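Local coordinates for protein beta-lactamase/D-alanine Carboxypeptidase (Yersinia pestis, PDB 3RJU) that probably acts as a serine hydrolase of the beta-lactamase and penicillin-binding protein family, cleaving beta-lactams or D-alanine-terminated peptides, at residues L108-A112 with A163-L167; A260-R265 with Q279-L285. All blocks are in the same frame, centred on the assembly; numbering follows the deposited sequence.

Overall arrangement
Interaction 1 (108-112 with 163-167) packs two helices in the helical part of the chain. Interaction 2 (260-265 with 279-285) pairs two strands at one edge of the antiparallel sheet. Their centres lie about 15 Å apart, and they touch. Leu109 CD1 is 3.6 Å from Leu285 CD2 and 3.6 Å from Tyr262 CD1. Ala112 CB is 4.0 Å from Leu285 CD2, and Tyr164 OH is 3.5 Å from Leu285 C. Helix 108-113 serves both: Leu111 points at helix 162-175, Leu109 packs on Tyr262 and Leu285, and Ala112 meets both sides. Interaction 1 touches the probable active site: Tyr164 packs on Lys65 of a Ser62-x-x-Lys65 pattern like that of serine beta-lactamases.

Interaction 1: residues L108-A112 with A163-L167; sequences LLHLA and AYDLL
Residues 108-112 and 163-167 are both alpha-helical. Their axes approach to 8.8 Å, with N-to-C directions 136° apart (signed crossing angle -136°). The nearest CA atoms are those of Leu111 and Ala163, 5.2 Å apart, an approach the small Ala163 side chain allows. Within the helices, Ala112 N bonds Leu108 O at 3.0 Å and Leu167 N bonds Ala163 O at 2.9 Å. Leu108 (m, t) lies to the side, and its CD2 meets Leu167 CD1 at 4.0 Å. Leu109 and His110 point away from the second helix; Leu109 packs on Leu285 instead. Leu111 (m, t) points at the other helix and has the largest covered area in the contact. Its CD2 lies 3.8 Å from Ala163 CB, and its CD1 lies 4.0 Å from Leu167 CB. Leu111 CB also meets the backbone, 3.7 Å from Ala163 O. Ala112 CB is 4.1 Å from CD2 of Leu167, which adopts the t, p rotamer. The polar link is Tyr164 OH to Ala112 O, a 2.6 Å hydrogen bond. Tyr164 has chi1 near -105°, between wells, and chi2 near -90°. This carries the ring across to the C-terminal end of the first segment, with Ala112 O at its edge and Tyr164 CE2 3.4 Å from Leu111 O. The same hydroxyl also bonds Ser69 OG on helix 64-77. The ring touches Lys65 there, so the contact borders what is probably the SxxK motif of this family. Buried apolar packing closed by one tyrosine bond thus joins two helices of the helical region, beside the probable catalytic centre of a serine beta-lactamase-type fold.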
loop_
_atom_site.group_PDB
_atom_site.type_symbol
_atom_site.label_atom_id
_atom_site.label_comp_id
_atom_site.label_asym_id
_atom_site.label_seq_id
_atom_site.Cartn_x
_atom_site.Cartn_y
_atom_site.Cartn_z
ATOM N N LEU A 108 10.532 -3.068 -14.734
ATOM C CA LEU A 108 9.569 -3.311 -13.655
ATOM C C LEU A 108 9.999 -2.619 -12.355
ATOM O O LEU A 108 9.174 -2.015 -11.678
ATOM C CB LEU A 108 9.312 -4.804 -13.420
ATOM C CG LEU A 108 8.823 -5.601 -14.639
ATOM C CD1 LEU A 108 8.526 -7.037 -14.234
ATOM C CD2 LEU A 108 7.615 -4.956 -15.336
ATOM N N LEU A 109 11.296 -2.665 -12.055
ATOM C CA LEU A 109 11.868 -1.979 -10.899
ATOM C C LEU A 109 11.503 -0.494 -10.860
ATOM O O LEU A 109 11.252 0.074 -9.780
ATOM C CB LEU A 109 13.394 -2.159 -10.890
ATOM C CG LEU A 109 14.146 -1.343 -9.847
ATOM C CD1 LEU A 109 13.697 -1.772 -8.436
ATOM C CD2 LEU A 109 15.651 -1.518 -10.013
ATOM N N HIS A 110 11.504 0.147 -12.026
ATOM C CA HIS A 110 11.183 1.572 -12.093
ATOM C C HIS A 110 9.717 1.808 -11.748
ATOM O O HIS A 110 9.382 2.780 -11.075
ATOM C CB HIS A 110 11.504 2.167 -13.471
ATOM C CG HIS A 110 12.948 2.069 -13.846
ATOM N ND1 HIS A 110 13.380 1.418 -14.985
ATOM C CD2 HIS A 110 14.062 2.535 -13.227
ATOM C CE1 HIS A 110 14.701 1.499 -15.059
ATOM N NE2 HIS A 110 15.140 2.157 -13.995
ATOM N N LEU A 111 8.835 0.941 -12.238
ATOM C CA LEU A 111 7.421 1.087 -11.904
ATOM C C LEU A 111 7.243 0.950 -10.393
ATOM O O LEU A 111 6.473 1.699 -9.783
ATOM C CB LEU A 111 6.584 0.021 -12.621
ATOM C CG LEU A 111 6.697 -0.005 -14.151
ATOM C CD1 LEU A 111 5.963 -1.248 -14.673
ATOM C CD2 LEU A 111 6.137 1.259 -14.774
ATOM N N ALA A 112 7.933 -0.016 -9.785
ATOM C CA ALA A 112 7.737 -0.295 -8.357
ATOM C C ALA A 112 8.312 0.774 -7.429
ATOM O O ALA A 112 7.848 0.958 -6.297
ATOM C CB ALA A 112 8.314 -1.673 -7.992
ATOM N N ALA A 163 1.643 3.856 -13.054
ATOM C CA ALA A 163 2.771 2.949 -13.177
ATOM C C ALA A 163 2.543 1.633 -12.426
ATOM O O ALA A 163 2.948 0.565 -12.897
ATOM C CB ALA A 163 4.072 3.641 -12.711
ATOM N N TYR A 164 1.923 1.710 -11.246
ATOM C CA TYR A 164 1.657 0.524 -10.447
ATOM C C TYR A 164 0.573 -0.381 -11.048
ATOM O O TYR A 164 0.640 -1.606 -10.911
ATOM C CB TYR A 164 1.330 0.885 -8.989
ATOM C CG TYR A 164 2.481 0.573 -8.066
ATOM C CD1 TYR A 164 2.586 -0.672 -7.467
ATOM C CD2 TYR A 164 3.497 1.510 -7.839
ATOM C CE1 TYR A 164 3.648 -0.990 -6.642
ATOM C CE2 TYR A 164 4.575 1.202 -7.016
ATOM C CZ TYR A 164 4.636 -0.054 -6.412
ATOM O OH TYR A 164 5.685 -0.383 -5.593
ATOM N N ASP A 165 -0.414 0.208 -11.725
ATOM C CA ASP A 165 -1.394 -0.624 -12.417
ATOM C C ASP A 165 -0.786 -1.261 -13.677
ATOM O O ASP A 165 -1.064 -2.427 -13.989
ATOM C CB ASP A 165 -2.667 0.173 -12.684
ATOM C CG ASP A 165 -3.377 0.520 -11.402
ATOM O OD1 ASP A 165 -3.513 -0.412 -10.574
ATOM O OD2 ASP A 165 -3.750 1.701 -11.207
ATOM N N LEU A 166 0.067 -0.515 -14.379
ATOM C CA LEU A 166 0.830 -1.127 -15.472
ATOM C C LEU A 166 1.689 -2.292 -14.957
ATOM O O LEU A 166 1.834 -3.296 -15.635
ATOM C CB LEU A 166 1.702 -0.104 -16.208
ATOM C CG LEU A 166 0.923 0.942 -17.024
ATOM C CD1 LEU A 166 1.843 2.075 -17.483
ATOM C CD2 LEU A 166 0.204 0.312 -18.225
ATOM N N LEU A 167 2.264 -2.147 -13.768
ATOM C CA LEU A 167 3.031 -3.231 -13.167
ATOM C C LEU A 167 2.148 -4.458 -12.949
ATOM O O LEU A 167 2.536 -5.587 -13.287
ATOM C CB LEU A 167 3.657 -2.788 -11.846
ATOM C CG LEU A 167 4.455 -3.838 -11.075
ATOM C CD1 LEU A 167 5.577 -4.448 -11.928
ATOM C CD2 LEU A 167 5.014 -3.225 -9.782
#

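Interaction 2: residues A260-R265 with Q279-L285; sequences ALYFQR and QADALGL
A classic beta bulge marks this antiparallel pair at the edge of the large sheet, where strand 261-264 is outermost and strand 282-284 is its neighbour. The strand axes approach to 4.6 Å, with directions 150° apart. Tyr262 and Phe263 both face Leu283: Tyr262 N and Phe263 N donate to Leu283 O at 2.9 and 3.1 Å. Tyr262 makes the bulge with phi/psi of -117/-29°; Phe263 returns to extended values. Leu283 N donates to Phe263 O at 2.7 Å, completing the hydrogen-bonded pair Phe263-Leu283. Gln264-Ala282 follows as a non-hydrogen-bonded pair, CA atoms 4.2 Å apart. Ala282 CA also makes a CA-H...O contact to Phe263 O, 3.2 Å. Beyond the strands, Arg265 N donates to Asp281 O at 2.9 Å. The extended Arg265 side chain (t, t, t) runs along the second segment, and its NH1 bonds Ala280 O at 2.9 Å. Gln279 CG covers one guanidinium face. NH1 also forms a salt bridge with Asp275. At the other end, a water bonds Ala260 O at 2.7 Å and Leu285 N at 2.8 Å. Gly284 fits here because a CB would clash with Ala260 O. Leu261 CD1 meets Ala282 CB at 3.9 Å, on the face with Gln264. Phe263 CB and Leu283 CB are 4.4 Å apart on the other face. Tyr262 CE2 packs against Leu285 CD2 at 3.6 Å. A second classic bulge, Asp281 and Ala282 opposite Tyr289, leads inward to strand 288-290. The arrangement is a bulged antiparallel edge of the sheet in this alpha-beta sandwich.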
loop_
_atom_site.group_PDB
_atom_site.type_symbol
_atom_site.label_atom_id
_atom_site.label_comp_id
_atom_site.label_asym_id
_atom_site.label_seq_id
_atom_site.Cartn_x
_atom_site.Cartn_y
_atom_site.Cartn_z
ATOM N N ALA A 260 13.699 -4.586 0.375
ATOM C CA ALA A 260 14.989 -4.101 -0.109
ATOM C C ALA A 260 14.856 -2.670 -0.620
ATOM O O ALA A 260 13.857 -2.299 -1.256
ATOM C CB ALA A 260 15.515 -5.006 -1.218
ATOM N N LEU A 261 15.873 -1.865 -0.350
ATOM C CA LEU A 261 15.858 -0.479 -0.767
ATOM C C LEU A 261 16.683 -0.299 -2.025
ATOM O O LEU A 261 17.774 -0.855 -2.140
ATOM C CB LEU A 261 16.413 0.392 0.337
ATOM C CG LEU A 261 15.546 0.298 1.593
ATOM C CD1 LEU A 261 16.242 1.020 2.707
ATOM C CD2 LEU A 261 14.156 0.883 1.340
ATOM N N TYR A 262 16.172 0.510 -2.946
ATOM C CA TYR A 262 16.775 0.655 -4.274
ATOM C C TYR A 262 17.302 2.034 -4.596
ATOM O O TYR A 262 18.254 2.162 -5.384
ATOM C CB TYR A 262 15.821 0.176 -5.373
ATOM C CG TYR A 262 15.743 -1.324 -5.410
ATOM C CD1 TYR A 262 16.581 -2.074 -6.234
ATOM C CD2 TYR A 262 14.889 -2.010 -4.556
ATOM C CE1 TYR A 262 16.525 -3.461 -6.246
ATOM C CE2 TYR A 262 14.817 -3.401 -4.569
ATOM C CZ TYR A 262 15.648 -4.123 -5.396
ATOM O OH TYR A 262 15.588 -5.495 -5.393
ATOM N N PHE A 263 16.694 3.072 -4.013
ATOM C CA PHE A 263 17.178 4.435 -4.236
ATOM C C PHE A 263 17.281 5.190 -2.922
ATOM O O PHE A 263 16.274 5.422 -2.251
ATOM C CB PHE A 263 16.257 5.209 -5.192
ATOM C CG PHE A 263 16.174 4.610 -6.564
ATOM C CD1 PHE A 263 17.045 5.010 -7.578
ATOM C CD2 PHE A 263 15.230 3.636 -6.847
ATOM C CE1 PHE A 263 16.976 4.435 -8.840
ATOM C CE2 PHE A 263 15.151 3.072 -8.104
ATOM C CZ PHE A 263 16.031 3.463 -9.098
ATOM N N GLN A 264 18.491 5.591 -2.558
ATOM C CA GLN A 264 18.651 6.563 -1.486
ATOM C C GLN A 264 18.143 7.913 -1.999
ATOM O O GLN A 264 18.219 8.197 -3.203
ATOM C CB GLN A 264 20.123 6.683 -1.108
ATOM C CG GLN A 264 20.692 5.402 -0.527
ATOM C CD GLN A 264 19.962 4.952 0.735
ATOM O OE1 GLN A 264 19.667 5.756 1.607
ATOM N NE2 GLN A 264 19.660 3.658 0.822
ATOM N N ARG A 265 17.648 8.759 -1.105
ATOM C CA ARG A 265 17.101 10.040 -1.530
ATOM C C ARG A 265 18.116 10.824 -2.366
ATOM O O ARG A 265 17.774 11.418 -3.394
ATOM C CB ARG A 265 16.677 10.871 -0.310
ATOM C CG ARG A 265 15.807 12.042 -0.677
ATOM C CD ARG A 265 15.401 12.867 0.545
ATOM N NE ARG A 265 14.519 13.966 0.173
ATOM C CZ ARG A 265 13.191 13.865 0.071
ATOM N NH1 ARG A 265 12.574 12.719 0.345
ATOM N NH2 ARG A 265 12.476 14.915 -0.310
ATOM N N GLN A 279 9.927 12.818 5.628
ATOM C CA GLN A 279 10.914 12.723 4.556
ATOM C C GLN A 279 11.286 11.282 4.246
ATOM O O GLN A 279 11.635 10.516 5.149
ATOM C CB GLN A 279 12.177 13.489 4.922
ATOM C CG GLN A 279 13.287 13.355 3.902
ATOM C CD GLN A 279 14.446 14.274 4.225
ATOM O OE1 GLN A 279 14.320 15.503 4.163
ATOM N NE2 GLN A 279 15.578 13.685 4.610
ATOM N N ALA A 280 11.212 10.938 2.958
ATOM C CA ALA A 280 11.627 9.637 2.477
ATOM C C ALA A 280 13.132 9.634 2.321
ATOM O O ALA A 280 13.683 10.350 1.483
ATOM C CB ALA A 280 10.965 9.324 1.129
ATOM N N ASP A 281 13.808 8.834 3.132
ATOM C CA ASP A 281 15.263 8.737 3.025
ATOM C C ASP A 281 15.738 7.677 2.028
ATOM O O ASP A 281 16.857 7.763 1.497
ATOM C CB ASP A 281 15.869 8.540 4.404
ATOM C CG ASP A 281 15.669 9.757 5.271
ATOM O OD1 ASP A 281 16.038 10.854 4.799
ATOM O OD2 ASP A 281 15.110 9.632 6.382
ATOM N N ALA A 282 14.888 6.685 1.761
ATOM C CA ALA A 282 15.176 5.713 0.707
ATOM C C ALA A 282 13.875 5.158 0.181
ATOM O O ALA A 282 12.878 5.085 0.917
ATOM C CB ALA A 282 16.114 4.581 1.203
ATOM N N LEU A 283 13.870 4.795 -1.100
ATOM C CA LEU A 283 12.689 4.216 -1.722
ATOM C C LEU A 283 12.937 2.745 -2.003
ATOM O O LEU A 283 13.996 2.371 -2.552
ATOM C CB LEU A 283 12.385 4.923 -3.048
ATOM C CG LEU A 283 12.212 6.445 -3.012
ATOM C CD1 LEU A 283 11.704 6.964 -4.359
ATOM C CD2 LEU A 283 11.320 6.876 -1.879
ATOM N N GLY A 284 11.976 1.906 -1.625
ATOM C CA GLY A 284 12.019 0.507 -1.988
ATOM C C GLY A 284 10.958 0.187 -3.023
ATOM O O GLY A 284 10.582 1.028 -3.862
ATOM N N LEU A 285 10.459 -1.038 -2.951
ATOM C CA LEU A 285 9.440 -1.530 -3.851
ATOM C C LEU A 285 8.109 -1.183 -3.190
ATOM O O LEU A 285 7.521 -1.994 -2.452
ATOM C CB LEU A 285 9.606 -3.045 -4.034
ATOM C CG LEU A 285 11.040 -3.453 -4.463
ATOM C CD1 LEU A 285 11.197 -4.971 -4.539
ATOM C CD2 LEU A 285 11.495 -2.768 -5.793
HETATM O O HOH W 1 11.196 -2.427 -0.676
#